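PDB 2QW5: xylose isomerase-like TIM barrel from Anabaena variabilis ATCC 29413, which probably acts as a zinc-dependent sugar or sugar-phosphate isomerase or epimerase and is seen with zinc and D-xylose bound. Local coordinates for residues 27-30 with 31-34; 36-39 with 40-43; 70-73 with 74-77; 322-325 with 326-330. All coordinates share one frame; numbering follows the deposited sequence.

Interaction 1: 27-30 with 31-34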
# COMPACT_ATOMS: atom_id res chain seq x y z
N LEU A 27 8.58 -20.22 28.75
CA LEU A 27 8.77 -20.30 30.19
C LEU A 27 9.48 -19.08 30.76
O LEU A 27 9.15 -18.62 31.86
CB LEU A 27 9.47 -21.62 30.57
CG LEU A 27 8.71 -22.90 30.12
CD1 LEU A 27 9.47 -24.20 30.35
CD2 LEU A 27 7.36 -23.01 30.77
N ASP A 28 10.42 -18.52 30.00
CA ASP A 28 11.12 -17.29 30.42
C ASP A 28 10.20 -16.06 30.36
O ASP A 28 10.32 -15.14 31.19
CB ASP A 28 12.38 -17.05 29.56
CG ASP A 28 13.46 -18.10 29.81
OD1 ASP A 28 13.15 -19.27 30.13
OD2 ASP A 28 14.64 -17.75 29.66
N TYR A 29 9.31 -16.04 29.36
CA TYR A 29 8.33 -14.96 29.23
C TYR A 29 7.29 -14.99 30.37
O TYR A 29 6.91 -13.93 30.86
CB TYR A 29 7.64 -14.98 27.86
CG TYR A 29 6.93 -13.69 27.55
CD1 TYR A 29 7.67 -12.53 27.28
CD2 TYR A 29 5.55 -13.62 27.52
CE1 TYR A 29 7.02 -11.32 27.00
CE2 TYR A 29 4.89 -12.42 27.23
CZ TYR A 29 5.63 -11.28 26.97
OH TYR A 29 5.01 -10.10 26.68
N ARG A 30 6.88 -16.18 30.83
CA ARG A 30 5.97 -16.26 31.99
C ARG A 30 6.46 -15.48 33.18
O ARG A 30 5.66 -14.92 33.93
CB ARG A 30 5.81 -17.67 32.52
CG ARG A 30 5.09 -18.58 31.69
CD ARG A 30 5.09 -19.92 32.35
NE ARG A 30 4.38 -20.89 31.54
CZ ARG A 30 4.27 -22.18 31.83
NH1 ARG A 30 4.81 -22.68 32.95
NH2 ARG A 30 3.61 -22.99 30.99
N ARG A 31 7.78 -15.51 33.39
CA ARG A 31 8.38 -14.76 34.49
C ARG A 31 8.18 -13.27 34.38
O ARG A 31 7.97 -12.60 35.39
CB ARG A 31 9.88 -15.12 34.66
CG ARG A 31 10.05 -16.50 35.29
CD ARG A 31 11.48 -16.87 35.62
NE ARG A 31 12.13 -17.61 34.54
CZ ARG A 31 11.90 -18.90 34.22
NH1 ARG A 31 10.97 -19.63 34.87
NH2 ARG A 31 12.57 -19.46 33.21
N ILE A 32 8.25 -12.77 33.15
CA ILE A 32 8.01 -11.36 32.84
C ILE A 32 6.54 -11.01 33.10
O ILE A 32 6.27 -10.02 33.77
CB ILE A 32 8.44 -10.98 31.40
CG1 ILE A 32 9.96 -11.14 31.24
CG2 ILE A 32 8.07 -9.56 31.10
CD1 ILE A 32 10.44 -10.94 29.77
N VAL A 33 5.62 -11.83 32.61
CA VAL A 33 4.18 -11.66 32.86
C VAL A 33 3.87 -11.55 34.37
O VAL A 33 3.16 -10.61 34.81
CB VAL A 33 3.36 -12.82 32.21
CG1 VAL A 33 1.87 -12.71 32.58
CG2 VAL A 33 3.54 -12.82 30.71
N VAL A 34 4.45 -12.46 35.17
CA VAL A 34 4.22 -12.48 36.62
C VAL A 34 4.80 -11.24 37.31
O VAL A 34 4.13 -10.66 38.15
CB VAL A 34 4.66 -13.81 37.25
CG1 VAL A 34 4.65 -13.75 38.79
CG2 VAL A 34 3.77 -14.97 36.69
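One face of the Arg31 guanidinium is laid over the carbonyl of Leu27, whose O sits 3.5 Å above the plane and over its centre; Leu27 CD2 likewise covers the centre of the Arg30 guanidinium, 3.3 Å above it. The Tyr29 ring takes two obliquely placed methyl groups one turn further on: Ile32 CD1 lies 4.0 Å from CD1 of Tyr29, and Val33 CG2 comes within 3.8 Å of CE2 on its other half, both side chains crossing it at about a right angle. With CG anti to the backbone N (chi1 -164°), the tyrosine is swung along the helix toward both.

Arg31 bends at chi3 (-93°), which turns its end back alongside Asp28. There NH2 and OD1 of Asp28 make a single-pair salt bridge of 3.1 Å, the carboxylate and guanidinium planes 55° apart. Val33 N bonds to Tyr29 O at 3.0 Å and Val34 N to Arg30 O, as in a regular alpha-helix.

These are the first turns of helix 27-42 in the TIM barrel. Asp28, near the N-terminal end, should suit the helix dipole; its pair with Arg31, open to solvent, probably contributes little, while the carbonyl beneath Arg31 would complement its positive charge.

Interaction 2: 36-39 with 40-43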
# COMPACT_ATOMS: atom_id res chain seq x y z
N HIS A 36 5.25 -8.25 35.98
CA HIS A 36 4.38 -7.10 35.63
C HIS A 36 3.14 -7.10 36.50
O HIS A 36 2.78 -6.07 37.07
CB HIS A 36 3.91 -7.13 34.16
CG HIS A 36 4.98 -6.81 33.15
ND1 HIS A 36 5.99 -5.91 33.39
CD2 HIS A 36 5.12 -7.19 31.86
CE1 HIS A 36 6.76 -5.82 32.32
NE2 HIS A 36 6.24 -6.57 31.37
N ILE A 37 2.49 -8.26 36.60
CA ILE A 37 1.26 -8.41 37.41
C ILE A 37 1.50 -8.03 38.87
O ILE A 37 0.70 -7.30 39.44
CB ILE A 37 0.68 -9.84 37.34
CG1 ILE A 37 0.07 -10.12 35.96
CG2 ILE A 37 -0.42 -10.05 38.42
CD1 ILE A 37 -0.38 -11.54 35.75
N LYS A 38 2.61 -8.49 39.45
CA LYS A 38 2.92 -8.17 40.85
C LYS A 38 3.17 -6.68 41.09
O LYS A 38 2.73 -6.13 42.12
CB LYS A 38 4.09 -9.01 41.37
CG LYS A 38 3.69 -10.46 41.57
CD LYS A 38 4.76 -11.32 42.19
CE LYS A 38 4.15 -12.67 42.57
NZ LYS A 38 5.08 -13.66 43.19
N LYS A 39 3.83 -6.03 40.13
CA LYS A 39 4.08 -4.59 40.21
C LYS A 39 2.75 -3.86 40.11
O LYS A 39 2.47 -2.96 40.89
CB LYS A 39 5.00 -4.15 39.07
CG LYS A 39 5.52 -2.67 39.20
CD LYS A 39 6.52 -2.47 40.36
CE LYS A 39 7.51 -1.27 40.20
NZ LYS A 39 6.93 0.12 40.22
N LEU A 40 1.93 -4.28 39.15
CA LEU A 40 0.66 -3.62 38.92
C LEU A 40 -0.30 -3.77 40.09
O LEU A 40 -0.98 -2.83 40.44
CB LEU A 40 0.04 -4.12 37.60
CG LEU A 40 0.84 -3.64 36.36
CD1 LEU A 40 0.52 -4.42 35.11
CD2 LEU A 40 0.62 -2.16 36.09
N GLN A 41 -0.31 -4.96 40.70
CA GLN A 41 -1.12 -5.22 41.91
C GLN A 41 -0.84 -4.24 43.02
O GLN A 41 -1.77 -3.87 43.74
CB GLN A 41 -0.88 -6.62 42.47
CG GLN A 41 -1.57 -7.71 41.77
CD GLN A 41 -1.43 -9.00 42.55
OE1 GLN A 41 -0.31 -9.47 42.84
NE2 GLN A 41 -2.56 -9.56 42.94
N ARG A 42 0.43 -3.82 43.17
CA ARG A 42 0.80 -2.84 44.20
C ARG A 42 0.09 -1.49 43.99
O ARG A 42 -0.20 -0.81 44.96
CB ARG A 42 2.32 -2.67 44.35
CG ARG A 42 3.03 -3.92 44.85
CD ARG A 42 4.43 -3.61 45.36
NE ARG A 42 5.12 -4.80 45.88
CZ ARG A 42 4.93 -5.38 47.07
NH1 ARG A 42 4.01 -4.94 47.94
NH2 ARG A 42 5.65 -6.46 47.39
N PHE A 43 -0.21 -1.13 42.73
CA PHE A 43 -0.97 0.09 42.43
C PHE A 43 -2.47 -0.06 42.67
O PHE A 43 -3.20 0.93 42.60
CB PHE A 43 -0.79 0.53 40.95
CG PHE A 43 0.64 0.68 40.52
CD1 PHE A 43 1.62 1.19 41.38
CD2 PHE A 43 1.00 0.39 39.21
CE1 PHE A 43 2.95 1.34 40.96
CE2 PHE A 43 2.33 0.54 38.76
CZ PHE A 43 3.31 1.01 39.66
O HOH W 1 2.06 -7.59 44.19
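Two partners grip the carbonyl oxygen of Lys38: water 1 donates to it at 2.6 Å, and Arg42 N reaches it by a long, weak bond of 3.4 Å. The same water gives a second, weak bond to Gln41 OE1, so it links the side-chain amide to the backbone one turn before it. Gln41 N itself bonds to Ile37 O at 2.8 Å, and Leu40 N bonds to His36 O.

Arg42 N is shared, with another weak bond to Lys39 O, as the regular pattern slackens toward the end of the helix. This is the C-terminal part of helix 27-42, the crossover helix between strands 11-14 and 47-51 of the TIM barrel; Ile37 and Leu40 pack on Phe48 of the second strand. Leu40 rests its CG 3.2 Å from His36 O, while the imidazole of His36 leads elsewhere, stacking with Phe18 and bonding through ND1 to Tyr315.

Phe43 folds its ring back so that Lys39 O lies 3.9 Å above one face, over the centre. The Lys39 side chain, bent at chi2 (69°) and chi4 (66°), runs obliquely to that of Phe43 and leaves NZ 3.8 Å from CZ of Phe43, past the rim and not over the face.

Interaction 3: 70-73 with 74-77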
# COMPACT_ATOMS: atom_id res chain seq x y z
N LEU A 70 -0.35 -21.69 32.01
CA LEU A 70 -0.10 -20.31 32.40
C LEU A 70 -0.94 -19.99 33.64
O LEU A 70 -0.41 -19.46 34.61
CB LEU A 70 -0.39 -19.30 31.25
CG LEU A 70 -0.17 -17.80 31.53
CD1 LEU A 70 1.28 -17.50 31.97
CD2 LEU A 70 -0.56 -16.94 30.34
N ARG A 71 -2.23 -20.32 33.63
CA ARG A 71 -3.09 -20.12 34.83
C ARG A 71 -2.48 -20.81 36.07
O ARG A 71 -2.41 -20.21 37.15
CB ARG A 71 -4.50 -20.67 34.58
CG ARG A 71 -5.55 -20.48 35.69
CD ARG A 71 -5.97 -19.06 35.95
NE ARG A 71 -5.26 -18.39 37.04
CZ ARG A 71 -5.58 -17.18 37.52
NH1 ARG A 71 -6.59 -16.49 37.00
NH2 ARG A 71 -4.89 -16.67 38.53
N HIS A 72 -2.03 -22.06 35.90
CA HIS A 72 -1.43 -22.81 37.00
C HIS A 72 -0.13 -22.19 37.50
O HIS A 72 0.12 -22.21 38.70
CB HIS A 72 -1.24 -24.28 36.67
CG HIS A 72 -2.53 -25.01 36.47
ND1 HIS A 72 -2.61 -26.20 35.78
CD2 HIS A 72 -3.80 -24.71 36.84
CE1 HIS A 72 -3.87 -26.62 35.76
NE2 HIS A 72 -4.61 -25.72 36.39
N TYR A 73 0.65 -21.61 36.60
CA TYR A 73 1.89 -20.94 36.97
C TYR A 73 1.60 -19.63 37.75
O TYR A 73 2.30 -19.31 38.73
CB TYR A 73 2.76 -20.69 35.73
CG TYR A 73 4.05 -20.01 36.06
CD1 TYR A 73 5.10 -20.73 36.66
CD2 TYR A 73 4.24 -18.65 35.81
CE1 TYR A 73 6.30 -20.10 37.02
CE2 TYR A 73 5.44 -18.02 36.14
CZ TYR A 73 6.47 -18.75 36.74
OH TYR A 73 7.64 -18.13 37.06
N LEU A 74 0.59 -18.87 37.31
CA LEU A 74 0.19 -17.68 38.04
C LEU A 74 -0.27 -18.08 39.45
O LEU A 74 0.13 -17.44 40.43
CB LEU A 74 -0.95 -16.90 37.34
CG LEU A 74 -0.81 -16.33 35.90
CD1 LEU A 74 -2.10 -15.55 35.60
CD2 LEU A 74 0.40 -15.49 35.63
N ASP A 75 -1.03 -19.17 39.56
CA ASP A 75 -1.52 -19.67 40.88
C ASP A 75 -0.36 -20.08 41.78
O ASP A 75 -0.32 -19.68 42.95
CB ASP A 75 -2.47 -20.85 40.71
CG ASP A 75 -3.76 -20.47 40.03
OD1 ASP A 75 -4.07 -19.26 39.95
OD2 ASP A 75 -4.43 -21.41 39.55
N SER A 76 0.60 -20.79 41.22
CA SER A 76 1.79 -21.23 41.98
C SER A 76 2.66 -20.05 42.44
O SER A 76 3.39 -20.16 43.43
CB SER A 76 2.60 -22.26 41.20
OG SER A 76 3.30 -21.67 40.13
N GLU A 77 2.59 -18.92 41.73
CA GLU A 77 3.29 -17.68 42.14
C GLU A 77 2.53 -16.78 43.15
O GLU A 77 2.94 -15.64 43.36
CB GLU A 77 3.70 -16.87 40.87
CG GLU A 77 4.82 -17.53 40.07
CD GLU A 77 6.18 -17.48 40.81
OE1 GLU A 77 6.67 -16.37 41.09
OE2 GLU A 77 6.74 -18.54 41.12
O HOH W 2 7.74 -15.81 38.37
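Tyr73 and Glu77 run side by side in the same direction, the ring and carboxylate planes only 14° apart. The methylene CG of Glu77 lies over one face of the Tyr73 ring, displaced toward its rim, 4.1 Å from the centroid in a CH-pi contact. Beyond it water 2 joins the two ends, 2.7 Å from Tyr73 OH and weakly bonded to Glu77 OE1.

Arg71 and Asp75 instead cross at about a right angle. Bends at chi2 and chi3 (67° and -96°) carry the guanidinium round to OD1 of Asp75, which receives weak bonds from NH2 at 3.1 Å and from NE at 3.3 Å within one salt bridge. Leu74 CD1 lies over a face of that guanidinium, offset toward its rim, 4.1 Å above its plane. The NH1 of Arg71 goes to the carbonyls of Val82 and Leu121, so this buried charge is tied to three parts of the chain.

Tyr73 O accepts twice from the same face: Glu77 N at 3.0 Å and Ser76 OG at 2.9 Å. A serine hydroxyl returning to the carbonyl three residues back is common in helices, and here it lies in the last turn of helix 60-76, the crossover between barrel strands 47-51 and 83-87.

Interaction 4: 322-325 with 326-330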
# COMPACT_ATOMS: atom_id res chain seq x y z
N ILE A 322 -4.99 4.29 37.25
CA ILE A 322 -5.85 3.78 38.32
C ILE A 322 -6.21 4.92 39.28
O ILE A 322 -7.33 4.97 39.73
CB ILE A 322 -5.27 2.53 39.05
CG1 ILE A 322 -6.29 1.94 40.05
CG2 ILE A 322 -3.91 2.83 39.72
CD1 ILE A 322 -6.06 0.43 40.35
N LYS A 323 -5.25 5.82 39.57
CA LYS A 323 -5.48 6.97 40.44
C LYS A 323 -6.59 7.87 39.89
O LYS A 323 -7.56 8.17 40.60
CB LYS A 323 -4.18 7.74 40.73
CG LYS A 323 -3.22 6.98 41.68
CD LYS A 323 -1.84 7.66 41.74
CE LYS A 323 -0.83 7.00 42.72
NZ LYS A 323 -1.10 7.20 44.19
N VAL A 324 -6.50 8.23 38.61
CA VAL A 324 -7.56 9.06 37.98
C VAL A 324 -8.91 8.34 37.94
O VAL A 324 -9.92 8.95 38.26
CB VAL A 324 -7.16 9.69 36.59
CG1 VAL A 324 -7.07 8.64 35.45
CG2 VAL A 324 -8.17 10.77 36.22
N THR A 325 -8.92 7.06 37.56
CA THR A 325 -10.16 6.25 37.48
C THR A 325 -10.87 6.21 38.84
O THR A 325 -12.09 6.42 38.92
CB THR A 325 -9.88 4.81 36.97
OG1 THR A 325 -9.23 4.88 35.68
CG2 THR A 325 -11.17 3.97 36.87
N ARG A 326 -10.11 5.96 39.91
CA ARG A 326 -10.67 5.94 41.28
C ARG A 326 -11.15 7.32 41.74
O ARG A 326 -12.23 7.41 42.38
CB ARG A 326 -9.67 5.35 42.30
CG ARG A 326 -9.49 3.89 42.11
CD ARG A 326 -9.15 3.16 43.38
NE ARG A 326 -9.11 1.70 43.20
CZ ARG A 326 -10.19 0.89 43.11
NH1 ARG A 326 -11.46 1.35 43.07
NH2 ARG A 326 -9.97 -0.42 43.00
N LYS A 327 -10.41 8.38 41.38
CA LYS A 327 -10.76 9.75 41.71
C LYS A 327 -12.10 10.10 41.09
O LYS A 327 -12.98 10.65 41.75
CB LYS A 327 -9.72 10.75 41.19
CG LYS A 327 -9.80 12.11 41.89
CD LYS A 327 -8.80 13.19 41.45
CE LYS A 327 -9.35 14.12 40.34
NZ LYS A 327 -9.47 13.46 39.01
N GLU A 328 -12.25 9.74 39.83
CA GLU A 328 -13.46 10.05 39.06
C GLU A 328 -14.65 9.20 39.44
O GLU A 328 -15.80 9.68 39.40
CB GLU A 328 -13.15 9.94 37.57
CG GLU A 328 -12.12 11.01 37.12
CD GLU A 328 -12.62 12.44 37.22
OE1 GLU A 328 -13.85 12.68 37.12
OE2 GLU A 328 -11.75 13.32 37.38
N LEU A 329 -14.38 7.94 39.76
CA LEU A 329 -15.41 7.05 40.31
C LEU A 329 -15.86 7.59 41.67
O LEU A 329 -17.05 7.65 41.92
CB LEU A 329 -14.94 5.61 40.44
CG LEU A 329 -14.89 4.80 39.14
CD1 LEU A 329 -14.04 3.55 39.39
CD2 LEU A 329 -16.30 4.48 38.57
N LYS A 330 -14.92 8.01 42.52
CA LYS A 330 -15.27 8.60 43.83
C LYS A 330 -16.19 9.82 43.69
O LYS A 330 -17.10 9.97 44.49
CB LYS A 330 -14.02 8.95 44.63
CG LYS A 330 -14.28 9.37 46.07
CD LYS A 330 -12.97 9.63 46.80
CE LYS A 330 -13.21 10.17 48.20
NZ LYS A 330 -13.92 9.17 49.03
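Residues 322-330 form a regular alpha-helix, with four successive i to i+4 bonds of 2.9 to 3.0 Å, from Arg326 N to Ile322 O through to Leu329 N to Thr325 O.

Thr325 and Leu329 lie alongside each other, pointing the same way, and touch through CG2 of Thr325 and CD1 of Leu329 at 3.8 Å. The threonine's methyl stands anti to the backbone N, which leaves OG1 beside that N (chi1 -56°), where it bonds to the carbonyl of Ala321. Its polar end is thus satisfied by the helix itself while the methyl serves the packing. Val324 presents CG2 to two neighbours of the next turn, 4.1 Å from both CG of Glu328 and NZ of Lys327. Lys327, bent at chi3 and chi4, brings NZ to OE2 of Glu328 in a 2.8 Å salt bridge, approaching that oxygen from the anti side and 30° out of the carboxylate plane. Lys331 is a second cationic partner of the same OE2, which would be expected to stabilise the carboxylate's negative charge.

Arg326 runs extended from CG to NE, and its NH2 bonds to Ser9 O, just before the first barrel strand. Ile322, Thr325, Arg326 and Leu329 all touch Ile11 of strand 11-14, and Trp263 and Leu267 of helix 263-273 pack against the helix through Val324, Thr325, Glu328 and Leu329.

How the interactions relate
Interactions 1 and 2 follow each other along helix 27-42, their centres 14 Å apart; interaction 3 comes next on helix 60-76, and interaction 4 last, on helix 314-332. Helices 27-42 and 60-76 are neighbours in the TIM barrel: Tyr73 packs on Arg30, Arg31 and Val34 of interaction 1, and Lys38 NZ of interaction 2 probably bonds to Glu77 O, 2.9 Å away. On its other flank interaction 2 meets interaction 4, Phe43 O touching Ile322 CG2. Helix 27-42 thus has helix 60-76 on one flank and helix 314-332 on the other, so the chain's first and last helices meet where the barrel closes. Interactions 1 and 3 are each centred about 30 Å from interaction 4.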